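PDB 1UJN: dehydroquinate synthase from Thermus thermophilus, which probably catalyses the conversion of 3-deoxy-D-arabino-heptulosonate 7-phosphate to 3-dehydroquinate and phosphate, the second step of chorismate biosynthesis. Local coordinates for residues 76-81 / 105-110; 173-178 / 185-190; 189-192 / 197-200; 251-256 / 284-289. All coordinates share one frame; numbering follows the deposited sequence.

Contact 1: residues 76-81 / 105-110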
loop_
_atom_site.group_PDB
_atom_site.type_symbol
_atom_site.label_atom_id
_atom_site.label_comp_id
_atom_site.label_asym_id
_atom_site.label_seq_id
_atom_site.Cartn_x
_atom_site.Cartn_y
_atom_site.Cartn_z
ATOM N N TRP A 76 -11.059 13.635 -2.613
ATOM C CA TRP A 76 -10.736 15.055 -2.639
ATOM C C TRP A 76 -9.554 15.265 -3.587
ATOM O O TRP A 76 -9.568 16.175 -4.416
ATOM C CB TRP A 76 -10.398 15.539 -1.222
ATOM C CG TRP A 76 -9.989 16.975 -1.146
ATOM C CD1 TRP A 76 -10.771 18.069 -1.388
ATOM C CD2 TRP A 76 -8.686 17.475 -0.835
ATOM N NE1 TRP A 76 -10.033 19.220 -1.251
ATOM C CE2 TRP A 76 -8.749 18.885 -0.912
ATOM C CE3 TRP A 76 -7.469 16.869 -0.499
ATOM C CZ2 TRP A 76 -7.640 19.699 -0.665
ATOM C CZ3 TRP A 76 -6.362 17.684 -0.250
ATOM C CH2 TRP A 76 -6.460 19.082 -0.336
ATOM N N LEU A 77 -8.540 14.408 -3.475
ATOM C CA LEU A 77 -7.367 14.501 -4.342
ATOM C C LEU A 77 -7.758 14.222 -5.796
ATOM O O LEU A 77 -7.355 14.946 -6.709
ATOM C CB LEU A 77 -6.297 13.498 -3.896
ATOM C CG LEU A 77 -5.690 13.717 -2.506
ATOM C CD1 LEU A 77 -4.720 12.592 -2.165
ATOM C CD2 LEU A 77 -4.970 15.045 -2.484
ATOM N N ALA A 78 -8.547 13.171 -6.000
ATOM C CA ALA A 78 -9.002 12.784 -7.330
ATOM C C ALA A 78 -9.774 13.925 -7.984
ATOM O O ALA A 78 -9.548 14.256 -9.143
ATOM C CB ALA A 78 -9.889 11.546 -7.235
ATOM N N GLU A 79 -10.688 14.515 -7.227
ATOM C CA GLU A 79 -11.501 15.623 -7.717
ATOM C C GLU A 79 -10.661 16.758 -8.297
ATOM O O GLU A 79 -11.033 17.360 -9.304
ATOM C CB GLU A 79 -12.376 16.157 -6.581
ATOM C CG GLU A 79 -13.046 17.481 -6.882
ATOM C CD GLU A 79 -13.899 17.966 -5.732
ATOM O OE1 GLU A 79 -14.054 17.206 -4.750
ATOM O OE2 GLU A 79 -14.416 19.104 -5.810
ATOM N N LYS A 80 -9.532 17.054 -7.658
ATOM C CA LYS A 80 -8.659 18.127 -8.118
ATOM C C LYS A 80 -7.787 17.680 -9.295
ATOM O O LYS A 80 -7.109 18.473 -9.935
ATOM C CB LYS A 80 -7.773 18.557 -6.948
ATOM C CG LYS A 80 -8.353 19.753 -6.191
ATOM C CD LYS A 80 -8.728 19.401 -4.749
ATOM C CE LYS A 80 -10.223 19.590 -4.470
ATOM N NZ LYS A 80 -10.471 20.957 -4.016
ATOM N N GLY A 81 -7.807 16.384 -9.584
ATOM C CA GLY A 81 -7.026 15.861 -10.686
ATOM C C GLY A 81 -5.534 15.796 -10.419
ATOM O O GLY A 81 -4.737 15.853 -11.350
ATOM N N ALA A 105 0.499 6.771 0.321
ATOM C CA ALA A 105 0.983 5.455 -0.067
ATOM C C ALA A 105 0.097 4.754 -1.081
ATOM O O ALA A 105 0.580 3.915 -1.840
ATOM C CB ALA A 105 1.136 4.564 1.167
ATOM N N THR A 106 -1.182 5.112 -1.121
ATOM C CA THR A 106 -2.110 4.427 -2.003
ATOM C C THR A 106 -2.769 5.219 -3.119
ATOM O O THR A 106 -3.298 4.621 -4.054
ATOM C CB THR A 106 -3.200 3.740 -1.165
ATOM O OG1 THR A 106 -3.887 4.722 -0.379
ATOM C CG2 THR A 106 -2.562 2.695 -0.228
ATOM N N TYR A 107 -2.755 6.545 -3.028
ATOM C CA TYR A 107 -3.351 7.367 -4.079
ATOM C C TYR A 107 -2.518 7.121 -5.339
ATOM O O TYR A 107 -1.303 7.325 -5.326
ATOM C CB TYR A 107 -3.304 8.854 -3.698
ATOM C CG TYR A 107 -3.898 9.768 -4.759
ATOM C CD1 TYR A 107 -5.244 9.680 -5.104
ATOM C CD2 TYR A 107 -3.102 10.690 -5.442
ATOM C CE1 TYR A 107 -5.789 10.484 -6.107
ATOM C CE2 TYR A 107 -3.637 11.502 -6.451
ATOM C CZ TYR A 107 -4.982 11.388 -6.775
ATOM O OH TYR A 107 -5.526 12.175 -7.771
ATOM N N LEU A 108 -3.172 6.672 -6.411
ATOM C CA LEU A 108 -2.500 6.359 -7.677
ATOM C C LEU A 108 -1.350 5.373 -7.452
ATOM O O LEU A 108 -0.371 5.350 -8.192
ATOM C CB LEU A 108 -1.983 7.641 -8.340
ATOM C CG LEU A 108 -3.059 8.687 -8.658
ATOM C CD1 LEU A 108 -2.420 9.919 -9.279
ATOM C CD2 LEU A 108 -4.098 8.084 -9.594
ATOM N N ARG A 109 -1.505 4.550 -6.422
ATOM C CA ARG A 109 -0.539 3.538 -6.020
ATOM C C ARG A 109 0.723 4.129 -5.398
ATOM O O ARG A 109 1.756 3.463 -5.318
ATOM C CB ARG A 109 -0.174 2.601 -7.191
ATOM C CG ARG A 109 -1.384 1.924 -7.835
ATOM C CD ARG A 109 -0.988 0.676 -8.620
ATOM N NE ARG A 109 -2.131 0.076 -9.302
ATOM C CZ ARG A 109 -2.525 0.395 -10.531
ATOM N NH1 ARG A 109 -1.868 1.317 -11.228
ATOM N NH2 ARG A 109 -3.579 -0.215 -11.066
ATOM N N GLY A 110 0.635 5.380 -4.959
ATOM C CA GLY A 110 1.770 5.983 -4.291
ATOM C C GLY A 110 2.330 7.287 -4.811
ATOM O O GLY A 110 2.783 7.368 -5.947
#

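Contact 2: residues 173-178 / 185-190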
loop_
_atom_site.group_PDB
_atom_site.type_symbol
_atom_site.label_atom_id
_atom_site.label_comp_id
_atom_site.label_asym_id
_atom_site.label_seq_id
_atom_site.Cartn_x
_atom_site.Cartn_y
_atom_site.Cartn_z
ATOM N N GLU A 173 8.036 8.999 25.277
ATOM C CA GLU A 173 8.610 8.183 24.219
ATOM C C GLU A 173 10.115 8.437 24.116
ATOM O O GLU A 173 10.892 7.517 23.850
ATOM C CB GLU A 173 7.939 8.513 22.885
ATOM C CG GLU A 173 7.639 7.300 22.017
ATOM C CD GLU A 173 6.554 6.407 22.606
ATOM O OE1 GLU A 173 5.373 6.573 22.235
ATOM O OE2 GLU A 173 6.881 5.546 23.446
ATOM N N ALA A 174 10.521 9.688 24.322
ATOM C CA ALA A 174 11.934 10.053 24.267
ATOM C C ALA A 174 12.645 9.365 25.435
ATOM O O ALA A 174 13.749 8.831 25.292
ATOM C CB ALA A 174 12.087 11.568 24.373
ATOM N N PHE A 175 11.991 9.389 26.590
ATOM C CA PHE A 175 12.502 8.771 27.807
ATOM C C PHE A 175 12.739 7.292 27.522
ATOM O O PHE A 175 13.752 6.718 27.923
ATOM C CB PHE A 175 11.468 8.925 28.924
ATOM C CG PHE A 175 11.914 8.384 30.252
ATOM C CD1 PHE A 175 12.460 9.230 31.214
ATOM C CD2 PHE A 175 11.784 7.031 30.543
ATOM C CE1 PHE A 175 12.868 8.736 32.454
ATOM C CE2 PHE A 175 12.189 6.525 31.781
ATOM C CZ PHE A 175 12.732 7.381 32.737
ATOM N N LYS A 176 11.785 6.680 26.829
ATOM C CA LYS A 176 11.874 5.270 26.467
ATOM C C LYS A 176 13.132 5.023 25.624
ATOM O O LYS A 176 13.858 4.046 25.850
ATOM C CB LYS A 176 10.630 4.863 25.683
ATOM C CG LYS A 176 10.544 3.378 25.359
ATOM C CD LYS A 176 9.410 3.104 24.377
ATOM C CE LYS A 176 9.711 3.724 23.015
ATOM N NZ LYS A 176 8.665 3.387 22.008
ATOM N N HIS A 177 13.386 5.904 24.654
ATOM C CA HIS A 177 14.577 5.770 23.811
ATOM C C HIS A 177 15.826 5.858 24.684
ATOM O O HIS A 177 16.843 5.217 24.400
ATOM C CB HIS A 177 14.645 6.882 22.757
ATOM C CG HIS A 177 13.550 6.833 21.741
ATOM N ND1 HIS A 177 13.304 7.863 20.858
ATOM C CD2 HIS A 177 12.625 5.880 21.474
ATOM C CE1 HIS A 177 12.278 7.544 20.089
ATOM N NE2 HIS A 177 11.847 6.348 20.443
ATOM N N GLY A 178 15.741 6.666 25.738
ATOM C CA GLY A 178 16.861 6.824 26.650
ATOM C C GLY A 178 17.212 5.503 27.304
ATOM O O GLY A 178 18.388 5.131 27.396
ATOM N N ALA A 185 20.893 11.409 28.973
ATOM C CA ALA A 185 20.361 12.725 28.630
ATOM C C ALA A 185 18.868 12.690 28.305
ATOM O O ALA A 185 18.134 13.636 28.605
ATOM C CB ALA A 185 21.138 13.310 27.454
ATOM N N LEU A 186 18.421 11.599 27.695
ATOM C CA LEU A 186 17.015 11.466 27.329
ATOM C C LEU A 186 16.111 11.137 28.513
ATOM O O LEU A 186 14.883 11.135 28.388
ATOM C CB LEU A 186 16.865 10.409 26.230
ATOM C CG LEU A 186 17.407 10.863 24.875
ATOM C CD1 LEU A 186 17.350 9.730 23.868
ATOM C CD2 LEU A 186 16.568 12.055 24.387
ATOM N N LEU A 187 16.710 10.866 29.669
ATOM C CA LEU A 187 15.925 10.559 30.862
ATOM C C LEU A 187 15.658 11.839 31.652
ATOM O O LEU A 187 14.888 11.842 32.610
ATOM C CB LEU A 187 16.670 9.550 31.747
ATOM C CG LEU A 187 17.088 8.222 31.108
ATOM C CD1 LEU A 187 17.701 7.319 32.173
ATOM C CD2 LEU A 187 15.885 7.539 30.466
ATOM N N LYS A 188 16.293 12.926 31.231
ATOM C CA LYS A 188 16.162 14.227 31.883
ATOM C C LYS A 188 15.068 15.052 31.197
ATOM O O LYS A 188 15.323 15.716 30.189
ATOM C CB LYS A 188 17.511 14.952 31.806
ATOM C CG LYS A 188 17.566 16.329 32.452
ATOM C CD LYS A 188 18.940 16.954 32.212
ATOM C CE LYS A 188 19.072 18.331 32.853
ATOM N NZ LYS A 188 19.076 18.268 34.343
ATOM N N VAL A 189 13.860 15.023 31.764
ATOM C CA VAL A 189 12.716 15.729 31.184
ATOM C C VAL A 189 11.950 16.670 32.123
ATOM O O VAL A 189 11.229 17.556 31.661
ATOM C CB VAL A 189 11.688 14.719 30.626
ATOM C CG1 VAL A 189 12.351 13.791 29.612
ATOM C CG2 VAL A 189 11.087 13.914 31.767
ATOM N N GLU A 190 12.107 16.477 33.431
ATOM C CA GLU A 190 11.398 17.278 34.434
ATOM C C GLU A 190 11.304 18.788 34.204
ATOM O O GLU A 190 10.324 19.414 34.604
ATOM C CB GLU A 190 11.995 17.022 35.822
ATOM C CG GLU A 190 11.943 15.570 36.259
ATOM C CD GLU A 190 12.402 15.371 37.696
ATOM O OE1 GLU A 190 13.526 15.804 38.035
ATOM O OE2 GLU A 190 11.638 14.779 38.487
#

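Contact 3: residues 189-192 / 197-200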
loop_
_atom_site.group_PDB
_atom_site.type_symbol
_atom_site.label_atom_id
_atom_site.label_comp_id
_atom_site.label_asym_id
_atom_site.label_seq_id
_atom_site.Cartn_x
_atom_site.Cartn_y
_atom_site.Cartn_z
ATOM N N VAL A 189 13.860 15.023 31.764
ATOM C CA VAL A 189 12.716 15.729 31.184
ATOM C C VAL A 189 11.950 16.670 32.123
ATOM O O VAL A 189 11.229 17.556 31.661
ATOM C CB VAL A 189 11.688 14.719 30.626
ATOM C CG1 VAL A 189 12.351 13.791 29.612
ATOM C CG2 VAL A 189 11.087 13.914 31.767
ATOM N N GLU A 190 12.107 16.477 33.431
ATOM C CA GLU A 190 11.398 17.278 34.434
ATOM C C GLU A 190 11.304 18.788 34.204
ATOM O O GLU A 190 10.324 19.414 34.604
ATOM C CB GLU A 190 11.995 17.022 35.822
ATOM C CG GLU A 190 11.943 15.570 36.259
ATOM C CD GLU A 190 12.402 15.371 37.696
ATOM O OE1 GLU A 190 13.526 15.804 38.035
ATOM O OE2 GLU A 190 11.638 14.779 38.487
ATOM N N ASP A 191 12.308 19.373 33.560
ATOM C CA ASP A 191 12.325 20.817 33.323
ATOM C C ASP A 191 11.781 21.247 31.967
ATOM O O ASP A 191 11.461 22.420 31.760
ATOM C CB ASP A 191 13.756 21.338 33.441
ATOM C CG ASP A 191 14.685 20.707 32.421
ATOM O OD1 ASP A 191 14.937 19.489 32.531
ATOM O OD2 ASP A 191 15.153 21.423 31.507
ATOM N N LEU A 192 11.687 20.300 31.042
ATOM C CA LEU A 192 11.227 20.588 29.692
ATOM C C LEU A 192 9.814 21.141 29.551
ATOM O O LEU A 192 8.875 20.657 30.179
ATOM C CB LEU A 192 11.364 19.331 28.823
ATOM C CG LEU A 192 12.784 18.810 28.577
ATOM C CD1 LEU A 192 12.713 17.501 27.797
ATOM C CD2 LEU A 192 13.594 19.847 27.810
ATOM N N PRO A 197 14.617 26.356 26.188
ATOM C CA PRO A 197 15.600 26.607 25.131
ATOM C C PRO A 197 16.416 25.373 24.747
ATOM O O PRO A 197 16.985 25.314 23.660
ATOM C CB PRO A 197 16.462 27.726 25.718
ATOM C CG PRO A 197 16.384 27.474 27.190
ATOM C CD PRO A 197 14.920 27.154 27.389
ATOM N N ARG A 198 16.465 24.384 25.636
ATOM C CA ARG A 198 17.220 23.167 25.360
ATOM C C ARG A 198 16.345 22.087 24.714
ATOM O O ARG A 198 16.813 20.983 24.434
ATOM C CB ARG A 198 17.844 22.627 26.651
ATOM C CG ARG A 198 16.892 21.862 27.561
ATOM C CD ARG A 198 17.588 21.491 28.865
ATOM N NE ARG A 198 16.841 20.519 29.658
ATOM C CZ ARG A 198 16.827 19.210 29.424
ATOM N NH1 ARG A 198 17.524 18.701 28.412
ATOM N NH2 ARG A 198 16.125 18.407 30.208
ATOM N N LEU A 199 15.080 22.415 24.468
ATOM C CA LEU A 199 14.153 21.456 23.867
ATOM C C LEU A 199 14.605 20.967 22.492
ATOM O O LEU A 199 14.570 19.769 22.212
ATOM C CB LEU A 199 12.751 22.060 23.751
ATOM C CG LEU A 199 11.693 21.130 23.141
ATOM C CD1 LEU A 199 11.528 19.899 24.014
ATOM C CD2 LEU A 199 10.359 21.864 23.013
ATOM N N GLU A 200 15.025 21.890 21.630
ATOM C CA GLU A 200 15.464 21.507 20.290
ATOM C C GLU A 200 16.506 20.390 20.317
ATOM O O GLU A 200 16.359 19.380 19.632
ATOM C CB GLU A 200 16.027 22.725 19.541
ATOM C CG GLU A 200 16.771 22.374 18.262
ATOM C CD GLU A 200 17.256 23.594 17.494
ATOM O OE1 GLU A 200 18.306 23.495 16.826
ATOM O OE2 GLU A 200 16.583 24.644 17.540
#

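Contact 4: residues 251-256 / 284-289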
loop_
_atom_site.group_PDB
_atom_site.type_symbol
_atom_site.label_atom_id
_atom_site.label_comp_id
_atom_site.label_asym_id
_atom_site.label_seq_id
_atom_site.Cartn_x
_atom_site.Cartn_y
_atom_site.Cartn_z
ATOM N N VAL A 251 2.227 4.096 28.078
ATOM C CA VAL A 251 3.626 3.711 27.966
ATOM C C VAL A 251 4.349 3.970 29.282
ATOM O O VAL A 251 5.128 3.132 29.741
ATOM C CB VAL A 251 4.336 4.489 26.843
ATOM C CG1 VAL A 251 5.843 4.224 26.896
ATOM C CG2 VAL A 251 3.776 4.062 25.489
ATOM N N ALA A 252 4.088 5.122 29.893
ATOM C CA ALA A 252 4.726 5.466 31.159
ATOM C C ALA A 252 4.431 4.391 32.203
ATOM O O ALA A 252 5.329 3.963 32.941
ATOM C CB ALA A 252 4.235 6.821 31.647
ATOM N N TYR A 253 3.171 3.963 32.261
ATOM C CA TYR A 253 2.756 2.923 33.202
ATOM C C TYR A 253 3.469 1.611 32.867
ATOM O O TYR A 253 3.883 0.878 33.762
ATOM C CB TYR A 253 1.237 2.709 33.133
ATOM C CG TYR A 253 0.424 3.724 33.908
ATOM C CD1 TYR A 253 -0.608 4.441 33.293
ATOM C CD2 TYR A 253 0.654 3.938 35.263
ATOM C CE1 TYR A 253 -1.390 5.340 34.018
ATOM C CE2 TYR A 253 -0.121 4.833 35.997
ATOM C CZ TYR A 253 -1.143 5.527 35.368
ATOM O OH TYR A 253 -1.926 6.387 36.105
ATOM N N GLY A 254 3.608 1.331 31.573
ATOM C CA GLY A 254 4.274 0.116 31.132
ATOM C C GLY A 254 5.757 0.136 31.467
ATOM O O GLY A 254 6.358 -0.909 31.725
ATOM N N LEU A 255 6.347 1.328 31.469
ATOM C CA LEU A 255 7.765 1.474 31.791
ATOM C C LEU A 255 8.028 1.122 33.248
ATOM O O LEU A 255 9.070 0.547 33.582
ATOM C CB LEU A 255 8.231 2.901 31.510
ATOM C CG LEU A 255 8.249 3.280 30.028
ATOM C CD1 LEU A 255 8.710 4.720 29.869
ATOM C CD2 LEU A 255 9.179 2.344 29.280
ATOM N N LEU A 256 7.088 1.474 34.120
ATOM C CA LEU A 256 7.238 1.155 35.534
ATOM C C LEU A 256 7.201 -0.365 35.690
ATOM O O LEU A 256 7.992 -0.948 36.439
ATOM C CB LEU A 256 6.112 1.787 36.353
ATOM C CG LEU A 256 6.125 1.458 37.850
ATOM C CD1 LEU A 256 7.417 1.962 38.470
ATOM C CD2 LEU A 256 4.928 2.095 38.528
ATOM N N PRO A 284 -3.289 10.002 34.219
ATOM C CA PRO A 284 -4.621 9.849 34.810
ATOM C C PRO A 284 -4.730 8.537 35.587
ATOM O O PRO A 284 -4.220 7.500 35.147
ATOM C CB PRO A 284 -5.544 9.891 33.594
ATOM C CG PRO A 284 -4.697 9.302 32.505
ATOM C CD PRO A 284 -3.351 9.953 32.747
ATOM N N PRO A 285 -5.376 8.573 36.764
ATOM C CA PRO A 285 -5.550 7.383 37.601
ATOM C C PRO A 285 -6.205 6.243 36.831
ATOM O O PRO A 285 -7.063 6.469 35.981
ATOM C CB PRO A 285 -6.420 7.895 38.743
ATOM C CG PRO A 285 -5.928 9.306 38.905
ATOM C CD PRO A 285 -5.861 9.778 37.464
ATOM N N LEU A 286 -5.797 5.017 37.144
ATOM C CA LEU A 286 -6.317 3.831 36.477
ATOM C C LEU A 286 -7.467 3.169 37.222
ATOM O O LEU A 286 -7.619 3.338 38.430
ATOM C CB LEU A 286 -5.197 2.801 36.304
ATOM C CG LEU A 286 -3.971 3.229 35.498
ATOM C CD1 LEU A 286 -2.913 2.123 35.550
ATOM C CD2 LEU A 286 -4.391 3.518 34.061
ATOM N N PRO A 287 -8.296 2.398 36.498
ATOM C CA PRO A 287 -9.436 1.695 37.092
ATOM C C PRO A 287 -8.907 0.420 37.744
ATOM O O PRO A 287 -7.850 -0.079 37.363
ATOM C CB PRO A 287 -10.310 1.396 35.889
ATOM C CG PRO A 287 -9.292 1.113 34.824
ATOM C CD PRO A 287 -8.281 2.224 35.033
ATOM N N PRO A 288 -9.628 -0.121 38.736
ATOM C CA PRO A 288 -9.123 -1.346 39.361
ATOM C C PRO A 288 -8.833 -2.422 38.324
ATOM O O PRO A 288 -9.567 -2.579 37.346
ATOM C CB PRO A 288 -10.241 -1.729 40.335
ATOM C CG PRO A 288 -11.470 -1.080 39.743
ATOM C CD PRO A 288 -10.947 0.250 39.277
ATOM N N LEU A 289 -7.746 -3.151 38.534
ATOM C CA LEU A 289 -7.346 -4.199 37.611
ATOM C C LEU A 289 -6.709 -5.377 38.341
ATOM O O LEU A 289 -5.916 -5.197 39.263
ATOM C CB LEU A 289 -6.378 -3.619 36.574
ATOM C CG LEU A 289 -5.585 -2.390 37.040
ATOM C CD1 LEU A 289 -4.639 -2.775 38.172
ATOM C CD2 LEU A 289 -4.810 -1.803 35.870
#

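Contact 1: residues 76-81 / 105-110
Tyr107 lays one ring face against Leu77, on the last turns of helix 67-80. The touch is a CH-pi contact. Leu77 CB sits 3.9 Å from the centroid of the Tyr107 ring, 19° off the ring normal. The leucine crosses the ring obliquely, with CB near CE1 and CZ and with Leu77 CD1 3.9 Å from Tyr107 CG. On the opposite face lies Leu108 CG, so the ring is held between two leucines. The ring reaches the helix because CG stands anti to the backbone N of Tyr107 (chi1 179°).

Ala78 takes the outer end of the tyrosine, with its CA 3.6 Å from Tyr107 OH. Its methyl is looser, Ala78 CB being 4.4 Å from Tyr107 CE1. The hydroxyl makes its hydrogen bond just beyond the helix, with the carbonyl O of Leu82. With a phenylalanine here, Leu82 O would probably be left without this hydrogen-bond partner.

The contact is part of the dimer interface. Leu142 of the second subunit packs on Tyr107, and Arg109 NE bonds Thr132 O of that subunit. Each segment covers the end of a helix and what follows. Helix 67-80 closes in a Schellman motif, with Gly81 at positive phi. Helix 94-106 runs into overlapping beta turns, type II from Thr106 to Arg109 and type I' from Tyr107 to Gly110. The C-terminal turn of helix 67-80 is thus packed against the turn after helix 94-106, in the N-terminal alpha/beta part of dehydroquinate synthase.

Contact 2: residues 173-178 / 185-190
Phe175 and Leu187 approach within 4.9 Å between their CA atoms, and Gly178 and Leu186 within 4.7 Å. Residues 173-178 are regular helix. Residues 185-187 have helical backbone angles without the regular bonds, and the chain then continues as a loop. No hydrogen bond joins the segments. The backbones instead meet through a CA-H...O contact, with Phe175 CA 3.4 Å from Leu186 O. That carbonyl oxygen is buried and has no hydrogen-bond partner in the model.

Gly178 permits this closeness. Even a CB here would lie too close to Leu186 CB and Leu187 CD2 as they stand. Leu186 CB packs instead on the bare helix backbone, 3.6 Å from Gly178 CA and also against Ala174 O. Its CD1 reaches toward His177 CB.

Leu187 meets Phe175 at about a right angle. Its CD2 methyl stands over the centre of the ring, 3.7 Å from the Phe175 centroid and 7° off the normal. This is a CH-pi contact. The ring comes under the methyl because Phe175 CG is anti to the backbone N (chi1 -177°). The same methyl also touches Phe175 O at 3.4 Å.

On another side of the helix Lys176 NZ forms a salt bridge with Glu173 OE2, 3.1 Å away, from above the carboxylate plane. Glu173 is a predicted zinc ligand with His231 and His247. Helix 199-216 packs on both segments, Ala206 on Ala174 and Val209 on Leu186, while Phe175 also touches Leu277 of helix 271-281 and Leu255 of helix 247-264.

Contact 3: residues 189-192 / 197-200
The guanidinium of Arg198 has Leu192 over one face and the carboxylate of Asp191 at its edge. The Leu192 CD2 methyl stands above the centre of the group, 3.7 Å from Arg198 CZ. The two side chains cross at about a right angle. At the edge, carboxylate and guanidinium are nearly coplanar, with their planes 19° apart.

Asp191 is gripped side-on by two nitrogens. Arg198 NE lies 2.7 Å from Asp191 OD2, and Arg198 NH2 lies 2.8 Å from Asp191 OD1. Both bonds are almost straight, at 169° and 170°, and both use syn lone pairs. This bidentate salt bridge fixes the guanidinium against rotation. Arg198 reaches the carboxylate with its chain extended from CG to NE. NH2 also bonds the carbonyl O of Lys188, tying the arginine to backbone as well as to charge.

Beside the salt bridge, the leucines make an apolar contact. Leu192 CD2 meets Leu199 CD1 at 4.3 Å, and both leucines reach helix 164-181, at Leu171 and Phe167. A type I beta turn runs from Val189 to Leu192, closed by Leu192 N to Val189 O. This salt-bridged turn is thereby joined to the start of helix 199-216, in the mainly helical C-terminal part of the enzyme.

Contact 4: residues 251-256 / 284-289
Tyr253 and Leu286 come from opposite directions and meet with the leucine over the tyrosine ring. Leu286 CD1 stands over the ring centre, 3.7 Å from the Tyr253 centroid and only 5° off its normal. This is a CH-pi contact. The other methyl lies to one side, with Leu286 CD2 3.5 Å from Tyr253 CE1. Leu286 CG, which carries both methyls, lies 3.6 Å from Tyr253 CZ. Tyr253 CG lies anti to its carbonyl carbon, beside the backbone N (chi1 -80°), which sends the ring out from helix 247-264 to the loop.

Tyr253 OH donates a hydrogen bond to Pro284 O at 2.7 Å. The oxygen lies at the ring edge, but the donor sits above the carbonyl plane, 53° out of it. A leucine here has neither ring nor hydroxyl; Pro284 O would probably lose its donor and Leu286 the flat face it rests on, opening a gap.

Leu237 of helix 231-240 and Leu341 of helix 327-342 also pack on the ring. Tyr253 and Leu286 are buried, while Pro284 and Pro285 lie nearer the surface. The contact packs the proline-rich loop after helix 271-281 against helix 247-264, in the mainly helical C-terminal part of dehydroquinate synthase.

In the fold
The contacts follow one another along the chain, from contact 1 to contact 4. Contact 1 stands apart in the N-terminal part, its centre about 39 to 41 Å from the other centres and across the chain's centre. It joins helix 67-80 to the turn after helix 94-106, at the interface with the second subunit. Contacts 2, 3 and 4 lie in the C-terminal part. Contacts 2 and 3 are neighbours, centres about 10 Å apart, sharing Val189 and Glu190 in the loop between helices 164-181 and 199-216. Contact 4 touches contact 2, where Val251 meets Glu173 and Leu255 meets Phe175. Helices 164-181 and 247-264 thus pack together beside the predicted zinc site.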